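Local coordinates for putative cell filamentation protein (Bartonella quintana, PDB 4N67) that probably transfers AMP from ATP to host target proteins as a Fic-domain effector, and is captured here with ADP bound, at residues Gly55-Ala60 / Lys127-Gly132; Ile65-Phe70 / Glu75-Thr80. The protein carries 2 engineered substitutions. All blocks are in the same frame, centred on the assembly; numbering follows the deposited sequence. Where two conformers were deposited one is given.

Contact 1 of 2, residues Gly55-Ala60 / Lys127-Gly132; sequences GKFDAA and KNNLQG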
ATOM      1  N   GLY A  55      -3.780 -14.426  10.261  1.00 24.60           N
ATOM      2  CA  GLY A  55      -2.898 -14.566  11.423  1.00 25.48           C
ATOM      3  C   GLY A  55      -1.515 -13.979  11.184  1.00 24.79           C
ATOM      4  O   GLY A  55      -0.851 -13.539  12.144  1.00 27.04           O
ATOM      5  N   LYS A  56      -1.069 -13.976   9.914  1.00 24.02           N
ATOM      6  CA  LYS A  56       0.230 -13.416   9.535  1.00 21.95           C
ATOM      7  C   LYS A  56       0.069 -12.192   8.634  1.00 18.89           C
ATOM      8  O   LYS A  56      -0.528 -12.268   7.550  1.00 17.77           O
ATOM      9  CB  LYS A  56       1.084 -14.396   8.737  1.00 24.60           C
ATOM     10  CG  LYS A  56       1.641 -15.569   9.473  1.00 28.08           C
ATOM     11  CD  LYS A  56       2.622 -16.269   8.535  1.00 30.53           C
ATOM     12  CE  LYS A  56       2.926 -17.662   8.998  1.00 33.53           C
ATOM     13  NZ  LYS A  56       3.513 -17.654  10.362  1.00 35.77           N
ATOM     14  N   PHE A  57       0.633 -11.080   9.078  1.00 17.04           N
ATOM     15  CA  PHE A  57       0.617  -9.843   8.287  1.00 16.25           C
ATOM     16  C   PHE A  57       1.973  -9.723   7.628  1.00 16.42           C
ATOM     17  O   PHE A  57       2.922  -9.132   8.165  1.00 19.66           O
ATOM     18  CB  PHE A  57       0.272  -8.648   9.193  1.00 15.97           C
ATOM     19  CG  PHE A  57      -1.172  -8.625   9.584  1.00 16.48           C
ATOM     20  CD1 PHE A  57      -1.626  -9.299  10.703  1.00 17.67           C
ATOM     21  CD2 PHE A  57      -2.085  -7.930   8.802  1.00 17.48           C
ATOM     22  CE1 PHE A  57      -2.969  -9.294  11.023  1.00 18.49           C
ATOM     23  CE2 PHE A  57      -3.416  -7.939   9.111  1.00 17.25           C
ATOM     24  CZ  PHE A  57      -3.858  -8.604  10.222  1.00 18.24           C
ATOM     25  N   ASP A  58       2.111 -10.376   6.478  1.00 14.66           N
ATOM     26  CA  ASP A  58       3.397 -10.515   5.825  1.00 13.90           C
ATOM     27  C   ASP A  58       3.383 -10.002   4.386  1.00 12.67           C
ATOM     28  O   ASP A  58       2.365  -9.480   3.889  1.00 12.13           O
ATOM     29  CB  ASP A  58       3.872 -11.973   5.906  1.00 14.15           C
ATOM     30  CG  ASP A  58       2.910 -12.989   5.253  1.00 14.18           C
ATOM     31  OD1 ASP A  58       1.925 -12.572   4.626  1.00 13.54           O
ATOM     32  OD2 ASP A  58       3.201 -14.221   5.396  1.00 14.73           O
ATOM     33  N   ALA A  59       4.516 -10.109   3.699  1.00 12.33           N
ATOM     34  CA  ALA A  59       4.588  -9.633   2.316  1.00 11.93           C
ATOM     35  C   ALA A  59       3.591 -10.357   1.407  1.00 10.94           C
ATOM     36  O   ALA A  59       3.020  -9.771   0.480  1.00 10.60           O
ATOM     37  CB  ALA A  59       5.997  -9.767   1.794  1.00 12.60           C
ATOM     38  N   ALA A  60       3.385 -11.640   1.671  1.00 11.29           N
ATOM     39  CA  ALA A  60       2.397 -12.403   0.911  1.00 11.00           C
ATOM     40  C   ALA A  60       1.025 -11.825   1.066  1.00 10.71           C
ATOM     41  O   ALA A  60       0.264 -11.751   0.103  1.00 10.35           O
ATOM     42  CB  ALA A  60       2.389 -13.849   1.314  1.00 11.52           C
ATOM     43  N   LYS A 127       6.324  -7.897  17.599  1.00 22.38           N
ATOM     44  CA  LYS A 127       5.389  -7.081  18.341  1.00 22.65           C
ATOM     45  C   LYS A 127       3.990  -7.664  18.368  1.00 21.47           C
ATOM     46  O   LYS A 127       3.049  -6.964  18.723  1.00 20.55           O
ATOM     47  CB  LYS A 127       5.354  -5.669  17.762  1.00 24.17           C
ATOM     48  CG  LYS A 127       6.669  -4.948  17.928  1.00 26.39           C
ATOM     49  CD  LYS A 127       6.574  -3.472  17.603  1.00 29.37           C
ATOM     50  CE  LYS A 127       7.615  -2.708  18.408  1.00 32.32           C
ATOM     51  NZ  LYS A 127       7.735  -1.320  17.897  1.00 34.06           N
ATOM     52  N   ASN A 128       3.855  -8.949  18.077  1.00 20.70           N
ATOM     53  CA  ASN A 128       2.581  -9.614  18.133  1.00 20.80           C
ATOM     54  C   ASN A 128       1.487  -8.862  17.351  1.00 19.59           C
ATOM     55  O   ASN A 128       0.384  -8.676  17.840  1.00 19.48           O
ATOM     56  CB  ASN A 128       2.185  -9.799  19.597  1.00 23.34           C
ATOM     57  CG  ASN A 128       1.069 -10.780  19.777  1.00 25.24           C
ATOM     58  OD1 ASN A 128       0.886 -11.699  18.974  1.00 26.72           O
ATOM     59  ND2 ASN A 128       0.287 -10.586  20.837  1.00 27.89           N
ATOM     60  N   ASN A 129       1.829  -8.460  16.133  1.00 18.60           N
ATOM     61  CA  ASN A 129       0.936  -7.725  15.231  1.00 18.46           C
ATOM     62  C   ASN A 129       0.303  -6.505  15.864  1.00 17.84           C
ATOM     63  O   ASN A 129      -0.846  -6.159  15.556  1.00 17.95           O
ATOM     64  CB  ASN A 129      -0.139  -8.646  14.674  1.00 18.55           C
ATOM     65  CG  ASN A 129       0.444  -9.711  13.793  1.00 19.53           C
ATOM     66  OD1 ASN A 129       1.488  -9.504  13.144  1.00 19.98           O
ATOM     67  ND2 ASN A 129      -0.206 -10.873  13.779  1.00 21.52           N
ATOM     68  N   LEU A 130       1.068  -5.840  16.727  1.00 17.36           N
ATOM     69  CA  LEU A 130       0.622  -4.653  17.447  1.00 17.38           C
ATOM     70  C   LEU A 130      -0.548  -4.855  18.397  1.00 18.29           C
ATOM     71  O   LEU A 130      -1.182  -3.882  18.778  1.00 18.03           O
ATOM     72  CB  LEU A 130       0.317  -3.509  16.465  1.00 16.83           C
ATOM     73  CG  LEU A 130       1.370  -3.192  15.399  1.00 16.47           C
ATOM     74  CD1 LEU A 130       1.009  -1.894  14.670  1.00 16.33           C
ATOM     75  CD2 LEU A 130       2.763  -3.111  16.022  1.00 17.40           C
ATOM     76  N   GLN A 131      -0.799  -6.093  18.826  1.00 19.56           N
ATOM     77  CA  GLN A 131      -1.785  -6.355  19.865  1.00 21.52           C
ATOM     78  C   GLN A 131      -1.285  -5.922  21.246  1.00 21.58           C
ATOM     79  O   GLN A 131      -0.082  -5.792  21.484  1.00 21.71           O
ATOM     80  CB  GLN A 131      -2.119  -7.844  19.911  1.00 23.37           C
ATOM     81  CG  GLN A 131      -2.770  -8.378  18.660  1.00 25.02           C
ATOM     82  CD  GLN A 131      -3.090  -9.858  18.755  1.00 27.57           C
ATOM     83  OE1 GLN A 131      -2.714 -10.626  17.880  1.00 30.86           O
ATOM     84  NE2 GLN A 131      -3.785 -10.261  19.812  1.00 30.49           N
ATOM     85  N   GLY A 132      -2.216  -5.650  22.160  1.00 21.65           N
ATOM     86  CA  GLY A 132      -1.860  -5.342  23.519  1.00 22.69           C
ATOM     87  C   GLY A 132      -1.268  -3.975  23.755  1.00 23.20           C
ATOM     88  O   GLY A 132      -0.556  -3.744  24.730  1.00 23.93           O
TER
HETATM   89  O   HOH W   1       2.317 -11.296  11.350  1.00 26.03           O
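G55 and F57 meet N129 where the loop leading into helix 59-70 passes a Schellman motif, which ends helix 112-126 in this Fic domain. N128 is the C-prime residue, and the N129 backbone N reaches back to L124 O. Asparagine tolerates the positive phi that both residues adopt.

Polar bonding uses both ends of the N129 amide. Its ND2 donates to G55 O at 3.2 Å, a weak bond bent to 135°. Its OD1 accepts from a water 2.7 Å away, and that water in turn accepts from F57 N, 2.8 Å from its oxygen. One amide thus serves a carbonyl and, through the water, an N-H of the same loop. G55 takes part through its backbone carbonyl. D58, the N-cap residue of helix 59-70, accepts the N-H of Y61 with its OD1.

Ring packing centres on F57. With CG beside its backbone N (chi1 -73°), the ring is carried inward among L124, K169, L170 and A173, a buried setting that suits a phenylalanine. The amide meets the rim of the phenyl ring, the two planes 77° apart: N129 ND2 lies in the ring plane, 3.7 Å from F57 CD1.

Contact 2 of 2, residues Ile65-Phe70 / Glu75-Thr80; sequences IHWCLF and EWAGVT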
ATOM      1  N   ILE A  65      -3.547  -8.472  -1.063  1.00  9.02           N
ATOM      2  CA  ILE A  65      -4.347  -7.276  -1.125  1.00  9.43           C
ATOM      3  C   ILE A  65      -4.236  -6.586  -2.469  1.00  8.88           C
ATOM      4  O   ILE A  65      -5.247  -6.239  -3.095  1.00  9.57           O
ATOM      5  CB  ILE A  65      -3.978  -6.279  -0.003  1.00  9.50           C
ATOM      6  CG1 ILE A  65      -4.280  -6.888   1.376  1.00  9.97           C
ATOM      7  CG2 ILE A  65      -4.704  -4.965  -0.177  1.00 10.01           C
ATOM      8  CD1 ILE A  65      -3.685  -6.088   2.505  1.00 10.15           C
ATOM      9  N   HIS A  66      -3.006  -6.398  -2.946  1.00  8.90           N
ATOM     10  CA  HIS A  66      -2.809  -5.720  -4.225  1.00  9.22           C
ATOM     11  C   HIS A  66      -3.509  -6.518  -5.325  1.00  9.47           C
ATOM     12  O   HIS A  66      -4.153  -5.967  -6.207  1.00  9.91           O
ATOM     13  CB  HIS A  66      -1.339  -5.575  -4.553  1.00  9.32           C
ATOM     14  CG  HIS A  66      -1.073  -4.685  -5.707  1.00  9.47           C
ATOM     15  ND1 HIS A  66      -0.971  -5.143  -7.009  1.00 10.16           N
ATOM     16  CD2 HIS A  66      -0.872  -3.351  -5.760  1.00  9.60           C
ATOM     17  CE1 HIS A  66      -0.716  -4.119  -7.804  1.00 10.28           C
ATOM     18  NE2 HIS A  66      -0.664  -3.024  -7.075  1.00  9.79           N
ATOM     19  N   TRP A  67      -3.385  -7.838  -5.277  1.00  9.52           N
ATOM     20  CA  TRP A  67      -4.030  -8.691  -6.284  1.00 10.02           C
ATOM     21  C   TRP A  67      -5.565  -8.491  -6.222  1.00 10.24           C
ATOM     22  O   TRP A  67      -6.224  -8.307  -7.239  1.00 10.24           O
ATOM     23  CB  TRP A  67      -3.681 -10.159  -6.087  1.00 10.50           C
ATOM     24  CG  TRP A  67      -4.279 -11.003  -7.162  1.00 10.96           C
ATOM     25  CD1 TRP A  67      -3.733 -11.236  -8.393  1.00 12.56           C
ATOM     26  CD2 TRP A  67      -5.527 -11.674  -7.121  1.00 12.30           C
ATOM     27  NE1 TRP A  67      -4.606 -12.049  -9.128  1.00 12.83           N
ATOM     28  CE2 TRP A  67      -5.701 -12.318  -8.366  1.00 12.40           C
ATOM     29  CE3 TRP A  67      -6.532 -11.783  -6.156  1.00 13.17           C
ATOM     30  CZ2 TRP A  67      -6.842 -13.076  -8.679  1.00 13.93           C
ATOM     31  CZ3 TRP A  67      -7.717 -12.556  -6.494  1.00 14.30           C
ATOM     32  CH2 TRP A  67      -7.826 -13.174  -7.730  1.00 14.35           C
ATOM     33  N   CYS A  68      -6.150  -8.527  -5.031  0.60  9.88           N
ATOM     34  CA  CYS A  68      -7.606  -8.389  -4.920  0.60 10.39           C
ATOM     35  C   CYS A  68      -8.042  -7.035  -5.464  0.60 10.67           C
ATOM     36  O   CYS A  68      -9.007  -6.939  -6.232  0.60 11.10           O
ATOM     37  CB  CYS A  68      -8.050  -8.583  -3.476  0.60 10.19           C
ATOM     38  SG  CYS A  68      -7.875 -10.277  -2.868  0.60 10.55           S
ATOM     39  N   LEU A  69      -7.325  -5.990  -5.088  1.00 10.69           N
ATOM     40  CA  LEU A  69      -7.728  -4.643  -5.517  1.00 10.74           C
ATOM     41  C   LEU A  69      -7.525  -4.414  -7.010  1.00 10.85           C
ATOM     42  O   LEU A  69      -8.323  -3.700  -7.622  1.00 11.54           O
ATOM     43  CB  LEU A  69      -6.986  -3.535  -4.721  1.00 11.27           C
ATOM     44  CG  LEU A  69      -7.227  -3.528  -3.215  1.00 11.86           C
ATOM     45  CD1 LEU A  69      -6.424  -2.418  -2.554  1.00 12.10           C
ATOM     46  CD2 LEU A  69      -8.698  -3.424  -2.833  1.00 12.94           C
ATOM     47  N   PHE A  70      -6.499  -5.015  -7.608  1.00 10.03           N
ATOM     48  CA  PHE A  70      -6.075  -4.640  -8.937  1.00 10.61           C
ATOM     49  C   PHE A  70      -6.153  -5.706 -10.011  1.00 10.48           C
ATOM     50  O   PHE A  70      -5.902  -5.391 -11.181  1.00 10.77           O
ATOM     51  CB  PHE A  70      -4.660  -4.053  -8.922  1.00 10.83           C
ATOM     52  CG  PHE A  70      -4.579  -2.719  -8.267  1.00 11.17           C
ATOM     53  CD1 PHE A  70      -4.865  -1.592  -8.995  1.00 11.56           C
ATOM     54  CD2 PHE A  70      -4.254  -2.588  -6.920  1.00 11.53           C
ATOM     55  CE1 PHE A  70      -4.821  -0.335  -8.404  1.00 12.04           C
ATOM     56  CE2 PHE A  70      -4.227  -1.333  -6.331  1.00 12.07           C
ATOM     57  CZ  PHE A  70      -4.536  -0.218  -7.069  1.00 12.27           C
ATOM     58  N   GLU A  75      -2.626  -6.916 -15.353  1.00 11.33           N
ATOM     59  CA  GLU A  75      -2.128  -8.310 -15.438  1.00 11.41           C
ATOM     60  C   GLU A  75      -1.134  -8.634 -14.327  1.00 11.16           C
ATOM     61  O   GLU A  75      -1.091  -9.783 -13.839  1.00 12.11           O
ATOM     62  CB  GLU A  75      -1.486  -8.607 -16.788  1.00 12.17           C
ATOM     63  CG  GLU A  75      -2.478  -8.671 -17.950  1.00 12.56           C
ATOM     64  CD  GLU A  75      -1.792  -8.959 -19.268  1.00 13.48           C
ATOM     65  OE1 GLU A  75      -0.897  -9.827 -19.294  1.00 13.60           O
ATOM     66  OE2 GLU A  75      -2.161  -8.343 -20.275  1.00 14.44           O
ATOM     67  N   TRP A  76      -0.378  -7.613 -13.924  1.00 11.00           N
ATOM     68  CA  TRP A  76       0.665  -7.765 -12.900  1.00 11.23           C
ATOM     69  C   TRP A  76       0.171  -7.505 -11.495  1.00 10.70           C
ATOM     70  O   TRP A  76       0.992  -7.368 -10.570  1.00 10.67           O
ATOM     71  CB  TRP A  76       1.882  -6.849 -13.212  1.00 11.62           C
ATOM     72  CG  TRP A  76       1.499  -5.452 -13.569  1.00 11.81           C
ATOM     73  CD1 TRP A  76       1.262  -4.951 -14.839  1.00 12.88           C
ATOM     74  CD2 TRP A  76       1.257  -4.362 -12.673  1.00 11.95           C
ATOM     75  NE1 TRP A  76       0.894  -3.644 -14.758  1.00 12.56           N
ATOM     76  CE2 TRP A  76       0.912  -3.247 -13.451  1.00 12.17           C
ATOM     77  CE3 TRP A  76       1.375  -4.196 -11.288  1.00 11.95           C
ATOM     78  CZ2 TRP A  76       0.627  -2.008 -12.885  1.00 12.32           C
ATOM     79  CZ3 TRP A  76       1.083  -2.975 -10.739  1.00 12.25           C
ATOM     80  CH2 TRP A  76       0.696  -1.898 -11.550  1.00 12.35           C
ATOM     81  N   ALA A  77      -1.140  -7.463 -11.256  1.00 10.43           N
ATOM     82  CA  ALA A  77      -1.626  -7.270  -9.881  1.00 10.48           C
ATOM     83  C   ALA A  77      -1.006  -8.345  -8.984  1.00 10.61           C
ATOM     84  O   ALA A  77      -0.975  -9.517  -9.328  1.00 11.56           O
ATOM     85  CB  ALA A  77      -3.142  -7.353  -9.804  1.00 10.54           C
ATOM     86  N   GLY A  78      -0.574  -7.909  -7.804  1.00 10.70           N
ATOM     87  CA  GLY A  78       0.049  -8.793  -6.821  1.00 10.98           C
ATOM     88  C   GLY A  78       1.531  -9.020  -7.025  1.00 11.37           C
ATOM     89  O   GLY A  78       2.140  -9.686  -6.206  1.00 12.83           O
ATOM     90  N   VAL A  79       2.094  -8.499  -8.102  1.00 11.22           N
ATOM     91  CA  VAL A  79       3.513  -8.732  -8.431  1.00 11.50           C
ATOM     92  C   VAL A  79       4.296  -7.464  -8.101  1.00 11.45           C
ATOM     93  O   VAL A  79       3.919  -6.359  -8.523  1.00 11.97           O
ATOM     94  CB  VAL A  79       3.683  -9.104  -9.921  1.00 12.10           C
ATOM     95  CG1 VAL A  79       5.145  -9.434 -10.226  1.00 12.84           C
ATOM     96  CG2 VAL A  79       2.780 -10.256 -10.294  1.00 12.55           C
ATOM     97  N   THR A  80       5.395  -7.624  -7.372  1.00 11.85           N
ATOM     98  CA  THR A  80       6.205  -6.467  -6.992  1.00 12.04           C
ATOM     99  C   THR A  80       7.115  -6.051  -8.150  1.00 12.61           C
ATOM    100  O   THR A  80       7.453  -6.854  -9.014  1.00 13.47           O
ATOM    101  CB  THR A  80       6.984  -6.716  -5.681  1.00 12.50           C
ATOM    102  OG1 THR A  80       7.737  -7.926  -5.786  1.00 13.61           O
ATOM    103  CG2 THR A  80       6.039  -6.774  -4.495  1.00 12.49           C
TER
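H66 grips the turn at G78: ND1 accepts the G78 N-H at 2.9 Å, nearly straight at 174° and only 13° out of the imidazole plane. Further along the same ring, H66 CE1 meets W76 CZ3 at 3.6 Å; the two aromatic groups touch rim to rim. A77 packs against the helix end, its methyl CB 3.7 Å from F70 CB, where a small side chain suits the close approach. Beside it, the indole edge of W67 meets backbone, with CD1 3.4 Å from A77 O.

These contacts are set up by a type II beta turn from W76 to V79. G78 takes its positive-phi position, and having no side chain lets its CA come within 4.0 Å of W67 CB. On the helix, H66 has CG anti to its backbone N (chi1 -169°), which swings the imidazole out to the turn, while F70 CD2 sits over one of its faces, offset toward the rim.

Farther out, H66 stacks with F155 and its NE2 bonds to K157 O, both in the Fic signature HPFRKGNGR. Since ND1 accepts and NE2 faces a carbonyl, H66 is probably neutral with its proton on NE2, linking the turn to the active-site loop.

From the N terminus the chain passes through helix 30-48 and reaches 55-60, which starts helix 59-70. That helix ends in 65-70, and contact 2 closes a short loop at once, folding 75-80 back on it. The chain then forms the small hairpin of strands 85-86 and 92-93 and runs on to helix 112-126, whose C-terminal loop returns in contact 1, across 66 intervening residues. Contact 2 is therefore nested inside contact 1. The two serve opposite ends of helix 59-70, their centres 21 Å apart: contact 1 joins the loop leading into it to the loop after helix 112-126, whereas contact 2 packs against its end, where the F70 side chain lies about 5 Å from the bound magnesium ion.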